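Local coordinates for protein tryptophan decarboxylase 1 (PDB 6KHO) that catalyses the pyridoxal 5'-phosphate-dependent decarboxylation of L-tryptophan to tryptamine and of 5-hydroxy-L-tryptophan to serotonin, and works as a homodimer, at residues A[102-107]-A[483-488]; A[299-304]-A[432-437]; A[136-141]-A[385-390]; A[168-173]-A[380-385]. All blocks are in the same frame, centred on the assembly; numbering follows the deposited sequence.

How the contacts relate
The four contacts form two pairs. Contacts 1 and 2 have centres about 10 Å apart and meet in the antiparallel four-stranded sheet, where strands 481-487 and 435-440 are neighbours; the ring of F104 also lies against that of Y301 beside the cofactor. Contacts 3 and 4, about 9 Å apart, share R385 and are tied by a salt bridge from E139 to R382; they join helices 133-149 and 386-420 to strand 168-172, at one edge of the seven-stranded mixed sheet. The pairs are 24 to 28 Å apart, centre to centre. Contact 1 closes the longest loop, and the other three are nested within it. Contact 4 reaches a second cofactor bound chiefly by the other subunit, so the dimer completes each site.

Contact 1. Residues A[102-107]-A[483-488]; sequences AFFPST and VLRFAV
A102 turns its carbonyl toward the end of strand 481-487, and a water within hydrogen-bonding range joins A102 O to A487 O. R485 NH1 donates to F103 O at 2.8 Å, in the carbonyl plane on a lone pair, while R485 NH2 reaches the same oxygen at 3.1 Å from above that plane. Both bonds lie close to the guanidinium plane, an end-on grip on one atom; a second water accepts from F103 N and R485 NH1. The CB of A487 also presses on this oxygen, 3.1 Å from F103 O. The F104 ring, which lines the cofactor pocket and contributes to serotonin binding, takes R485 NH2 over one face, 3.2 Å from F104 CE1. This is a cation-pi contact, R485 CZ lying 4.9 Å from the centroid of the F104 ring and the guanidinium plane steep to it (79°). P105 ends the contact, its CG 3.7 Å from V488 O. A leucine in place of R485 would probably leave F103 O without its two donors and the F104 ring freer to shift. The buried guanidinium also donates to the carbonyls of T273 and S274, and its charge is likely to be spread over these three carbonyls and the F104 ring.

Contact 2. Residues A[299-304]-A[432-437]; sequences AAYAGS and NFALVC. With PLP (pyridoxal-5'-phosphate), chain C.
Y301 and F433 pass alongside each other, pointing opposite ways, where two sheets of the fold type I (aspartate aminotransferase-like) architecture of group II decarboxylases meet: the loop after strand 294-298 of the seven-stranded mixed sheet faces the start of strand 435-440 in the smaller antiparallel one. In Y301, CG is anti to the backbone N (chi1 164°). The ring extends to A434, and Y301 CE2 lies 3.9 Å from F433 CB. At its tip Y301 OH accepts from A434 N at 3.3 Å, a bent bond of 138° at the hydrogen, with the donor near the plane of the ring. F104 and W331 also stack on Y301. An alanine in place of Y301 would probably leave A434 N without this acceptor and open a gap beside F433 and F104. The N432 CB methylene lies over one face of the F433 ring and the A302 CB methyl over the opposite one, both offset toward the rim; A302 CB is 3.6 Å from the F433 centroid in a CH-pi contact. Next to Y301, A300 CB lies against one face of the pyridine ring of PLP, 3.5 Å from its C2.

Contact 3. Residues A[136-141]-A[385-390]; sequences TEMEVL and RGLKLW
M138 reaches from helix 133-149 toward helix 386-420 and contributes more to the contact than any other residue. From CB, chi1 of 179° sets CG anti to the backbone N; M138 CG passes 4.0 Å from G386 O and 4.1 Å from W390 CB. The chain then bends, and M138 SD settles 3.7 Å from L387 CD1 and 3.6 Å from W390 CE3. The methyl M138 CE ends over the centre of the indole face, 3.3 Å from W390 CD2. CE thus makes a CH-pi contact, while SD, oblique to the six-membered ring, makes the Met-aromatic one. The two helix segments run at 40° to each other with axes 8.5 Å apart, and G386 allows this close approach: its CA lies 4.1 Å from E139 CA, where a CB would clash. Beside this apolar side, a water donates to E139 OE1 and accepts from G386 N. The carboxylate itself is held by a salt bridge to R382, and W145 meets the W390 ring, while V88 of the second subunit packs on M138.

Contact 4. Residues A[168-173]-A[380-385]; sequences GGVILG and VGRRFR. With PLP (pyridoxal-5'-phosphate), chain J.
R382 carries CG between its backbone N and carbonyl carbon (chi1 55°), and its chain bends at chi3, which places NE on the side of strand 168-172; R385 instead sets CG anti to its carbonyl carbon (chi1 -59°) and runs extended from CG to NE. Both arginines come from the loop that leads into helix 386-420, and they lie against the edge strand of the seven-stranded mixed sheet that forms the core of the fold type I enzymes. R382 NH2 comes to I171 O near the guanidinium plane, though the angle is too poor for a hydrogen bond, and to V170 CG2 at 3.6 Å. The polar end of R382 is held elsewhere, Q377 taking NE, and on the strand I171 N bonds to the carboxylate of E139. The methyl CG2 of I171 packs on the aliphatic part of R385, 3.8 Å from both R385 CB and R385 CD. Beyond it, the R385 guanidinium goes past G173 to a salt bridge with D337 of the second subunit. Earlier in the same loop, V380 and G381 reach the phosphate of a cofactor also bound by T175 and S176 of the second subunit. V380 N donates to PLP O2P at 3.3 Å, and G381 N to PLP O3P at 2.7 Å in a nearly straight bond of 177°.

Contact 1. Residues A[102-107]-A[483-488]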
loop_
_atom_site.group_PDB
_atom_site.type_symbol
_atom_site.label_atom_id
_atom_site.label_comp_id
_atom_site.label_asym_id
_atom_site.label_seq_id
_atom_site.Cartn_x
_atom_site.Cartn_y
_atom_site.Cartn_z
ATOM N N ALA A 102 11.370 -9.273 18.894
ATOM C CA ALA A 102 11.450 -7.827 18.764
ATOM C C ALA A 102 10.139 -7.219 18.249
ATOM O O ALA A 102 9.278 -7.907 17.688
ATOM C CB ALA A 102 12.606 -7.457 17.833
ATOM N N PHE A 103 10.004 -5.904 18.454
ATOM C CA PHE A 103 8.904 -5.089 17.910
ATOM C C PHE A 103 7.576 -5.740 18.298
ATOM O O PHE A 103 7.342 -5.972 19.492
ATOM C CB PHE A 103 9.159 -4.906 16.418
ATOM C CG PHE A 103 10.572 -4.474 16.108
ATOM C CD1 PHE A 103 11.071 -3.290 16.629
ATOM C CD2 PHE A 103 11.409 -5.261 15.333
ATOM C CE1 PHE A 103 12.375 -2.893 16.374
ATOM C CE2 PHE A 103 12.717 -4.868 15.068
ATOM C CZ PHE A 103 13.197 -3.683 15.588
ATOM N N PHE A 104 6.679 -6.021 17.353
ATOM C CA PHE A 104 5.599 -6.972 17.571
ATOM C C PHE A 104 5.675 -8.034 16.478
ATOM O O PHE A 104 6.086 -7.734 15.359
ATOM C CB PHE A 104 4.216 -6.307 17.550
ATOM C CG PHE A 104 4.008 -5.304 18.651
ATOM C CD1 PHE A 104 4.020 -5.697 19.987
ATOM C CD2 PHE A 104 3.808 -3.967 18.352
ATOM C CE1 PHE A 104 3.819 -4.769 20.995
ATOM C CE2 PHE A 104 3.613 -3.030 19.367
ATOM C CZ PHE A 104 3.630 -3.436 20.684
ATOM N N PRO A 105 5.334 -9.284 16.776
ATOM C CA PRO A 105 5.447 -10.327 15.750
ATOM C C PRO A 105 4.523 -10.050 14.573
ATOM O O PRO A 105 3.483 -9.400 14.708
ATOM C CB PRO A 105 5.049 -11.607 16.495
ATOM C CG PRO A 105 4.307 -11.159 17.668
ATOM C CD PRO A 105 4.873 -9.823 18.062
ATOM N N SER A 106 4.933 -10.514 13.396
ATOM C CA SER A 106 4.075 -10.477 12.213
ATOM C C SER A 106 3.436 -11.858 12.116
ATOM O O SER A 106 3.938 -12.739 11.417
ATOM C CB SER A 106 4.873 -10.106 10.967
ATOM O OG SER A 106 6.010 -10.947 10.803
ATOM N N THR A 107 2.332 -12.060 12.846
ATOM C CA THR A 107 1.749 -13.394 12.919
ATOM C C THR A 107 1.108 -13.751 11.581
ATOM O O THR A 107 0.656 -12.882 10.831
ATOM C CB THR A 107 0.733 -13.507 14.070
ATOM O OG1 THR A 107 -0.426 -12.678 13.841
ATOM C CG2 THR A 107 1.385 -13.109 15.402
ATOM N N VAL A 483 15.479 -0.291 28.695
ATOM C CA VAL A 483 14.580 -1.409 28.963
ATOM C C VAL A 483 14.621 -2.376 27.781
ATOM O O VAL A 483 14.718 -1.957 26.622
ATOM C CB VAL A 483 13.143 -0.909 29.231
ATOM C CG1 VAL A 483 12.159 -2.065 29.285
ATOM C CG2 VAL A 483 13.099 -0.100 30.527
ATOM N N LEU A 484 14.591 -3.671 28.079
ATOM C CA LEU A 484 14.498 -4.694 27.051
ATOM C C LEU A 484 13.035 -5.072 26.851
ATOM O O LEU A 484 12.321 -5.358 27.821
ATOM C CB LEU A 484 15.316 -5.931 27.438
ATOM C CG LEU A 484 16.834 -5.757 27.569
ATOM C CD1 LEU A 484 17.549 -7.104 27.606
ATOM C CD2 LEU A 484 17.381 -4.899 26.437
ATOM N N ARG A 485 12.593 -5.074 25.595
ATOM C CA ARG A 485 11.280 -5.603 25.245
ATOM C C ARG A 485 11.372 -7.092 24.921
ATOM O O ARG A 485 12.308 -7.541 24.250
ATOM C CB ARG A 485 10.698 -4.850 24.047
ATOM C CG ARG A 485 10.421 -3.380 24.300
ATOM C CD ARG A 485 10.039 -2.666 23.007
ATOM N NE ARG A 485 8.623 -2.825 22.671
ATOM C CZ ARG A 485 8.146 -3.772 21.864
ATOM N NH1 ARG A 485 8.963 -4.674 21.317
ATOM N NH2 ARG A 485 6.842 -3.830 21.609
ATOM N N PHE A 486 10.387 -7.852 25.401
ATOM C CA PHE A 486 10.208 -9.263 25.060
ATOM C C PHE A 486 8.785 -9.430 24.520
ATOM O O PHE A 486 7.827 -9.540 25.293
ATOM C CB PHE A 486 10.457 -10.168 26.270
ATOM C CG PHE A 486 10.712 -11.608 25.906
ATOM C CD1 PHE A 486 11.962 -12.015 25.457
ATOM C CD2 PHE A 486 9.699 -12.552 26.008
ATOM C CE1 PHE A 486 12.199 -13.338 25.124
ATOM C CE2 PHE A 486 9.924 -13.880 25.671
ATOM C CZ PHE A 486 11.175 -14.276 25.228
ATOM N N ALA A 487 8.649 -9.441 23.191
ATOM C CA ALA A 487 7.351 -9.470 22.524
ATOM C C ALA A 487 7.076 -10.894 22.052
ATOM O O ALA A 487 7.678 -11.361 21.077
ATOM C CB ALA A 487 7.323 -8.477 21.363
ATOM N N VAL A 488 6.169 -11.567 22.747
ATOM C CA VAL A 488 5.833 -12.965 22.509
ATOM C C VAL A 488 4.836 -13.055 21.359
ATOM O O VAL A 488 3.991 -12.169 21.191
ATOM C CB VAL A 488 5.256 -13.579 23.802
ATOM C CG1 VAL A 488 4.460 -14.839 23.518
ATOM C CG2 VAL A 488 6.367 -13.848 24.826
HETATM O O HOH W 1 8.030 -10.148 18.360
HETATM O O HOH W 2 11.814 -4.648 20.503
#

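Contact 2. Residues A[299-304]-A[432-437]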
loop_
_atom_site.group_PDB
_atom_site.type_symbol
_atom_site.label_atom_id
_atom_site.label_comp_id
_atom_site.label_asym_id
_atom_site.label_seq_id
_atom_site.Cartn_x
_atom_site.Cartn_y
_atom_site.Cartn_z
ATOM N N ALA A 299 -5.206 1.228 17.607
ATOM C CA ALA A 299 -5.093 -0.052 18.298
ATOM C C ALA A 299 -4.415 -1.082 17.407
ATOM O O ALA A 299 -4.827 -2.237 17.345
ATOM C CB ALA A 299 -6.455 -0.561 18.757
ATOM N N ALA A 300 -3.348 -0.652 16.729
ATOM C CA ALA A 300 -2.733 -1.436 15.660
ATOM C C ALA A 300 -2.408 -2.856 16.100
ATOM O O ALA A 300 -2.667 -3.818 15.367
ATOM C CB ALA A 300 -1.461 -0.734 15.176
ATOM N N TYR A 301 -1.831 -3.002 17.291
ATOM C CA TYR A 301 -1.445 -4.301 17.834
ATOM C C TYR A 301 -2.527 -4.889 18.731
ATOM O O TYR A 301 -3.054 -5.970 18.462
ATOM C CB TYR A 301 -0.135 -4.151 18.620
ATOM C CG TYR A 301 0.193 -5.307 19.544
ATOM C CD1 TYR A 301 0.634 -6.536 19.035
ATOM C CD2 TYR A 301 0.090 -5.162 20.919
ATOM C CE1 TYR A 301 0.948 -7.587 19.886
ATOM C CE2 TYR A 301 0.391 -6.200 21.771
ATOM C CZ TYR A 301 0.827 -7.406 21.256
ATOM O OH TYR A 301 1.126 -8.432 22.121
ATOM N N ALA A 302 -2.873 -4.179 19.799
ATOM C CA ALA A 302 -3.726 -4.749 20.829
ATOM C C ALA A 302 -5.190 -4.842 20.420
ATOM O O ALA A 302 -5.952 -5.529 21.097
ATOM C CB ALA A 302 -3.595 -3.938 22.114
ATOM N N GLY A 303 -5.606 -4.166 19.346
ATOM C CA GLY A 303 -6.970 -4.326 18.871
ATOM C C GLY A 303 -7.372 -5.778 18.676
ATOM O O GLY A 303 -8.500 -6.166 18.997
ATOM N N SER A 304 -6.458 -6.605 18.148
ATOM C CA SER A 304 -6.784 -8.013 17.918
ATOM C C SER A 304 -7.160 -8.736 19.203
ATOM O O SER A 304 -8.003 -9.642 19.176
ATOM C CB SER A 304 -5.615 -8.737 17.245
ATOM O OG SER A 304 -5.371 -8.222 15.957
ATOM N N ASN A 432 -0.050 -5.798 29.923
ATOM C CA ASN A 432 -1.450 -5.830 29.506
ATOM C C ASN A 432 -1.741 -6.908 28.468
ATOM O O ASN A 432 -2.849 -7.464 28.453
ATOM C CB ASN A 432 -1.866 -4.471 28.934
ATOM C CG ASN A 432 -1.909 -3.386 29.989
ATOM O OD1 ASN A 432 -2.481 -3.583 31.053
ATOM N ND2 ASN A 432 -1.287 -2.241 29.700
ATOM N N PHE A 433 -0.781 -7.213 27.598
ATOM C CA PHE A 433 -1.036 -8.121 26.484
ATOM C C PHE A 433 0.059 -9.177 26.404
ATOM O O PHE A 433 0.263 -9.912 27.374
ATOM C CB PHE A 433 -1.183 -7.304 25.199
ATOM C CG PHE A 433 -2.232 -6.213 25.318
ATOM C CD1 PHE A 433 -3.584 -6.537 25.340
ATOM C CD2 PHE A 433 -1.866 -4.884 25.466
ATOM C CE1 PHE A 433 -4.550 -5.545 25.475
ATOM C CE2 PHE A 433 -2.823 -3.883 25.599
ATOM C CZ PHE A 433 -4.169 -4.214 25.606
ATOM N N ALA A 434 0.769 -9.280 25.276
ATOM C CA ALA A 434 1.781 -10.323 25.122
ATOM C C ALA A 434 3.196 -9.754 25.072
ATOM O O ALA A 434 4.121 -10.439 24.619
ATOM C CB ALA A 434 1.502 -11.173 23.879
ATOM N N LEU A 435 3.383 -8.519 25.530
ATOM C CA LEU A 435 4.691 -7.884 25.591
ATOM C C LEU A 435 5.082 -7.691 27.051
ATOM O O LEU A 435 4.290 -7.174 27.851
ATOM C CB LEU A 435 4.690 -6.540 24.859
ATOM C CG LEU A 435 5.873 -5.588 25.092
ATOM C CD1 LEU A 435 7.088 -5.997 24.252
ATOM C CD2 LEU A 435 5.470 -4.151 24.801
ATOM N N VAL A 436 6.301 -8.106 27.392
ATOM C CA VAL A 436 6.857 -7.930 28.731
ATOM C C VAL A 436 8.045 -6.985 28.626
ATOM O O VAL A 436 8.951 -7.208 27.814
ATOM C CB VAL A 436 7.283 -9.271 29.352
ATOM C CG1 VAL A 436 8.014 -9.032 30.667
ATOM C CG2 VAL A 436 6.086 -10.172 29.557
ATOM N N CYS A 437 8.047 -5.935 29.443
ATOM C CA CYS A 437 9.181 -5.025 29.523
ATOM C C CYS A 437 9.944 -5.324 30.812
ATOM O O CYS A 437 9.349 -5.356 31.893
ATOM C CB CYS A 437 8.724 -3.562 29.491
ATOM S SG CYS A 437 8.050 -2.967 27.896
HETATM N N1 PLP C . 0.894 2.173 15.821
HETATM C C2 PLP C . 1.047 1.123 16.704
HETATM C C2A PLP C . 0.472 1.171 18.085
HETATM C C3 PLP C . 1.752 -0.005 16.314
HETATM O O3 PLP C . 1.899 -1.046 17.191
HETATM C C4 PLP C . 2.290 -0.087 15.035
HETATM C C4A PLP C . 2.710 -1.420 14.485
HETATM C C5 PLP C . 2.138 0.969 14.149
HETATM C C6 PLP C . 1.439 2.105 14.549
HETATM C C5A PLP C . 2.762 0.834 12.775
HETATM O O4P PLP C . 2.318 1.802 11.854
HETATM P P PLP C . 2.372 1.521 10.255
HETATM O O1P PLP C . 3.728 1.008 9.852
HETATM O O2P PLP C . 2.042 2.824 9.571
HETATM O O3P PLP C . 1.364 0.461 9.845
#

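Contact 3. Residues A[136-141]-A[385-390]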
loop_
_atom_site.group_PDB
_atom_site.type_symbol
_atom_site.label_atom_id
_atom_site.label_comp_id
_atom_site.label_asym_id
_atom_site.label_seq_id
_atom_site.Cartn_x
_atom_site.Cartn_y
_atom_site.Cartn_z
ATOM N N THR A 136 -14.842 -5.829 -3.660
ATOM C CA THR A 136 -15.334 -4.795 -2.759
ATOM C C THR A 136 -16.336 -5.360 -1.763
ATOM O O THR A 136 -16.270 -5.047 -0.571
ATOM C CB THR A 136 -15.946 -3.664 -3.584
ATOM O OG1 THR A 136 -14.889 -2.970 -4.273
ATOM C CG2 THR A 136 -16.761 -2.693 -2.695
ATOM N N GLU A 137 -17.248 -6.219 -2.227
ATOM C CA GLU A 137 -18.242 -6.774 -1.315
ATOM C C GLU A 137 -17.611 -7.715 -0.297
ATOM O O GLU A 137 -18.080 -7.783 0.839
ATOM C CB GLU A 137 -19.344 -7.481 -2.110
ATOM C CG GLU A 137 -20.092 -6.496 -3.019
ATOM C CD GLU A 137 -21.567 -6.835 -3.242
ATOM O OE1 GLU A 137 -22.104 -7.755 -2.587
ATOM O OE2 GLU A 137 -22.181 -6.169 -4.097
ATOM N N MET A 138 -16.567 -8.456 -0.675
ATOM C CA MET A 138 -15.902 -9.294 0.320
ATOM C C MET A 138 -15.110 -8.458 1.310
ATOM O O MET A 138 -15.004 -8.819 2.487
ATOM C CB MET A 138 -14.980 -10.309 -0.343
ATOM C CG MET A 138 -14.240 -11.184 0.680
ATOM S SD MET A 138 -13.881 -12.850 0.077
ATOM C CE MET A 138 -15.457 -13.663 0.451
ATOM N N GLU A 139 -14.501 -7.370 0.850
ATOM C CA GLU A 139 -13.839 -6.480 1.795
ATOM C C GLU A 139 -14.835 -5.941 2.812
ATOM O O GLU A 139 -14.556 -5.914 4.019
ATOM C CB GLU A 139 -13.154 -5.336 1.056
ATOM C CG GLU A 139 -12.438 -4.367 1.991
ATOM C CD GLU A 139 -11.346 -3.580 1.282
ATOM O OE1 GLU A 139 -10.781 -4.093 0.275
ATOM O OE2 GLU A 139 -11.079 -2.435 1.715
ATOM N N VAL A 140 -16.009 -5.515 2.345
ATOM C CA VAL A 140 -17.033 -5.031 3.272
ATOM C C VAL A 140 -17.458 -6.145 4.228
ATOM O O VAL A 140 -17.620 -5.926 5.430
ATOM C CB VAL A 140 -18.229 -4.462 2.487
ATOM C CG1 VAL A 140 -19.394 -4.198 3.433
ATOM C CG2 VAL A 140 -17.810 -3.167 1.764
ATOM N N LEU A 141 -17.629 -7.363 3.713
ATOM C CA LEU A 141 -18.061 -8.461 4.572
ATOM C C LEU A 141 -16.996 -8.810 5.608
ATOM O O LEU A 141 -17.315 -9.024 6.783
ATOM C CB LEU A 141 -18.410 -9.685 3.716
ATOM C CG LEU A 141 -18.840 -10.968 4.430
ATOM C CD1 LEU A 141 -20.200 -10.780 5.045
ATOM C CD2 LEU A 141 -18.887 -12.116 3.444
ATOM N N ARG A 385 -7.424 -7.301 -0.869
ATOM C CA ARG A 385 -6.964 -7.656 0.476
ATOM C C ARG A 385 -8.040 -8.312 1.316
ATOM O O ARG A 385 -7.714 -8.980 2.301
ATOM C CB ARG A 385 -6.473 -6.432 1.253
ATOM C CG ARG A 385 -5.342 -5.687 0.606
ATOM C CD ARG A 385 -4.566 -4.802 1.608
ATOM N NE ARG A 385 -3.225 -4.718 1.067
ATOM C CZ ARG A 385 -2.811 -3.750 0.263
ATOM N NH1 ARG A 385 -3.624 -2.728 -0.003
ATOM N NH2 ARG A 385 -1.575 -3.800 -0.248
ATOM N N GLY A 386 -9.309 -8.110 0.971
ATOM C CA GLY A 386 -10.373 -8.727 1.743
ATOM C C GLY A 386 -10.306 -10.239 1.739
ATOM O O GLY A 386 -10.741 -10.878 2.696
ATOM N N LEU A 387 -9.734 -10.829 0.683
ATOM C CA LEU A 387 -9.781 -12.277 0.531
ATOM C C LEU A 387 -9.028 -12.977 1.659
ATOM O O LEU A 387 -9.557 -13.906 2.286
ATOM C CB LEU A 387 -9.225 -12.677 -0.839
ATOM C CG LEU A 387 -9.351 -14.164 -1.190
ATOM C CD1 LEU A 387 -10.813 -14.596 -1.187
ATOM C CD2 LEU A 387 -8.724 -14.451 -2.548
ATOM N N LYS A 388 -7.792 -12.550 1.941
ATOM C CA LYS A 388 -7.020 -13.258 2.960
ATOM C C LYS A 388 -7.633 -13.077 4.342
ATOM O O LYS A 388 -7.630 -14.013 5.150
ATOM C CB LYS A 388 -5.558 -12.803 2.954
ATOM C CG LYS A 388 -5.329 -11.346 3.338
ATOM C CD LYS A 388 -3.847 -11.004 3.242
ATOM C CE LYS A 388 -3.629 -9.497 3.176
ATOM N NZ LYS A 388 -2.169 -9.169 3.067
ATOM N N LEU A 389 -8.182 -11.889 4.627
ATOM C CA LEU A 389 -8.803 -11.672 5.932
ATOM C C LEU A 389 -10.052 -12.541 6.102
ATOM O O LEU A 389 -10.257 -13.144 7.164
ATOM C CB LEU A 389 -9.147 -10.193 6.109
ATOM C CG LEU A 389 -9.657 -9.825 7.499
ATOM C CD1 LEU A 389 -8.738 -10.382 8.591
ATOM C CD2 LEU A 389 -9.837 -8.294 7.630
ATOM N N TRP A 390 -10.888 -12.625 5.063
ATOM C CA TRP A 390 -12.046 -13.520 5.115
ATOM C C TRP A 390 -11.612 -14.981 5.244
ATOM O O TRP A 390 -12.192 -15.745 6.022
ATOM C CB TRP A 390 -12.914 -13.320 3.871
ATOM C CG TRP A 390 -13.947 -14.393 3.674
ATOM C CD1 TRP A 390 -15.122 -14.537 4.355
ATOM C CD2 TRP A 390 -13.883 -15.485 2.741
ATOM N NE1 TRP A 390 -15.792 -15.658 3.909
ATOM C CE2 TRP A 390 -15.053 -16.258 2.921
ATOM C CE3 TRP A 390 -12.942 -15.893 1.786
ATOM C CZ2 TRP A 390 -15.323 -17.401 2.161
ATOM C CZ3 TRP A 390 -13.217 -17.031 1.017
ATOM C CH2 TRP A 390 -14.400 -17.771 1.218
HETATM O O HOH W 3 -10.582 -6.285 -1.009
HETATM O O HOH W 4 -7.967 -3.943 -0.314
#

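Contact 4. Residues A[168-173]-A[380-385]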
loop_
_atom_site.group_PDB
_atom_site.type_symbol
_atom_site.label_atom_id
_atom_site.label_comp_id
_atom_site.label_asym_id
_atom_site.label_seq_id
_atom_site.Cartn_x
_atom_site.Cartn_y
_atom_site.Cartn_z
ATOM N N GLY A 168 -18.760 2.806 8.451
ATOM C CA GLY A 168 -18.201 1.857 7.511
ATOM C C GLY A 168 -16.699 1.782 7.693
ATOM O O GLY A 168 -16.131 2.416 8.587
ATOM N N GLY A 169 -16.067 0.989 6.831
ATOM C CA GLY A 169 -14.658 0.699 7.006
ATOM C C GLY A 169 -13.942 0.564 5.683
ATOM O O GLY A 169 -14.554 0.569 4.614
ATOM N N VAL A 170 -12.618 0.456 5.773
ATOM C CA VAL A 170 -11.777 0.216 4.611
ATOM C C VAL A 170 -10.526 -0.514 5.080
ATOM O O VAL A 170 -10.005 -0.242 6.165
ATOM C CB VAL A 170 -11.422 1.530 3.874
ATOM C CG1 VAL A 170 -10.656 2.496 4.797
ATOM C CG2 VAL A 170 -10.609 1.236 2.595
ATOM N N ILE A 171 -10.048 -1.447 4.265
ATOM C CA ILE A 171 -8.759 -2.080 4.509
ATOM C C ILE A 171 -7.694 -1.252 3.801
ATOM O O ILE A 171 -7.769 -1.034 2.587
ATOM C CB ILE A 171 -8.740 -3.534 4.018
ATOM C CG1 ILE A 171 -9.782 -4.367 4.775
ATOM C CG2 ILE A 171 -7.341 -4.114 4.178
ATOM C CD1 ILE A 171 -9.953 -5.801 4.166
ATOM N N LEU A 172 -6.717 -0.783 4.565
ATOM C CA LEU A 172 -5.581 -0.027 4.066
ATOM C C LEU A 172 -4.305 -0.831 4.302
ATOM O O LEU A 172 -4.311 -1.863 4.978
ATOM C CB LEU A 172 -5.489 1.347 4.759
ATOM C CG LEU A 172 -6.753 2.207 4.659
ATOM C CD1 LEU A 172 -6.696 3.443 5.567
ATOM C CD2 LEU A 172 -6.998 2.617 3.212
ATOM N N GLY A 173 -3.197 -0.342 3.744
ATOM C CA GLY A 173 -1.924 -1.012 3.952
ATOM C C GLY A 173 -1.358 -0.803 5.348
ATOM O O GLY A 173 -0.792 -1.726 5.938
ATOM N N VAL A 380 -5.669 5.162 -6.103
ATOM C CA VAL A 380 -6.786 4.747 -6.949
ATOM C C VAL A 380 -6.873 3.224 -6.932
ATOM O O VAL A 380 -7.827 2.662 -6.384
ATOM C CB VAL A 380 -6.654 5.291 -8.385
ATOM C CG1 VAL A 380 -7.915 4.970 -9.209
ATOM C CG2 VAL A 380 -6.426 6.799 -8.360
ATOM N N GLY A 381 -5.871 2.545 -7.506
ATOM C CA GLY A 381 -5.876 1.093 -7.524
ATOM C C GLY A 381 -5.696 0.488 -6.141
ATOM O O GLY A 381 -5.268 1.145 -5.189
ATOM N N ARG A 382 -6.044 -0.796 -6.024
ATOM C CA ARG A 382 -5.919 -1.515 -4.761
ATOM C C ARG A 382 -6.046 -3.011 -5.017
ATOM O O ARG A 382 -6.804 -3.428 -5.896
ATOM C CB ARG A 382 -6.983 -1.061 -3.742
ATOM C CG ARG A 382 -8.439 -1.167 -4.241
ATOM C CD ARG A 382 -9.373 -0.181 -3.521
ATOM N NE ARG A 382 -9.083 -0.113 -2.093
ATOM C CZ ARG A 382 -9.511 -1.006 -1.206
ATOM N NH1 ARG A 382 -10.268 -2.024 -1.607
ATOM N NH2 ARG A 382 -9.195 -0.877 0.074
ATOM N N ARG A 383 -5.295 -3.796 -4.237
ATOM C CA ARG A 383 -5.353 -5.251 -4.213
ATOM C C ARG A 383 -6.635 -5.737 -3.542
ATOM O O ARG A 383 -7.275 -5.028 -2.767
ATOM C CB ARG A 383 -4.171 -5.839 -3.426
ATOM C CG ARG A 383 -2.842 -5.836 -4.140
ATOM C CD ARG A 383 -1.745 -6.428 -3.231
ATOM N NE ARG A 383 -2.098 -7.758 -2.735
ATOM C CZ ARG A 383 -1.847 -8.889 -3.375
ATOM N NH1 ARG A 383 -1.227 -8.881 -4.561
ATOM N NH2 ARG A 383 -2.209 -10.039 -2.822
ATOM N N PHE A 384 -6.971 -6.994 -3.828
ATOM C CA PHE A 384 -8.063 -7.726 -3.182
ATOM C C PHE A 384 -7.587 -8.239 -1.814
ATOM O O PHE A 384 -7.359 -9.431 -1.602
ATOM C CB PHE A 384 -8.492 -8.857 -4.114
ATOM C CG PHE A 384 -9.739 -9.600 -3.692
ATOM C CD1 PHE A 384 -10.449 -9.253 -2.548
ATOM C CD2 PHE A 384 -10.183 -10.668 -4.455
ATOM C CE1 PHE A 384 -11.585 -9.955 -2.183
ATOM C CE2 PHE A 384 -11.317 -11.378 -4.099
ATOM C CZ PHE A 384 -12.014 -11.027 -2.960
ATOM N N ARG A 385 -7.424 -7.301 -0.869
ATOM C CA ARG A 385 -6.964 -7.656 0.476
ATOM C C ARG A 385 -8.040 -8.312 1.316
ATOM O O ARG A 385 -7.714 -8.980 2.301
ATOM C CB ARG A 385 -6.473 -6.432 1.253
ATOM C CG ARG A 385 -5.342 -5.687 0.606
ATOM C CD ARG A 385 -4.566 -4.802 1.608
ATOM N NE ARG A 385 -3.225 -4.718 1.067
ATOM C CZ ARG A 385 -2.811 -3.750 0.263
ATOM N NH1 ARG A 385 -3.624 -2.728 -0.003
ATOM N NH2 ARG A 385 -1.575 -3.800 -0.248
HETATM N N1 PLP J . -1.515 8.346 -13.251
HETATM C C2 PLP J . -1.478 7.561 -14.380
HETATM C C2A PLP J . -0.853 8.073 -15.655
HETATM C C3 PLP J . -2.018 6.285 -14.326
HETATM O O3 PLP J . -1.972 5.508 -15.452
HETATM C C4 PLP J . -2.580 5.791 -13.144
HETATM C C4A PLP J . -2.451 4.322 -12.854
HETATM C C5 PLP J . -2.631 6.607 -12.026
HETATM C C6 PLP J . -2.087 7.885 -12.082
HETATM C C5A PLP J . -3.267 6.099 -10.745
HETATM O O4P PLP J . -2.301 5.463 -9.957
HETATM P P PLP J . -2.598 4.643 -8.609
HETATM O O1P PLP J . -1.390 3.759 -8.427
HETATM O O2P PLP J . -2.734 5.664 -7.501
HETATM O O3P PLP J . -3.848 3.805 -8.675
#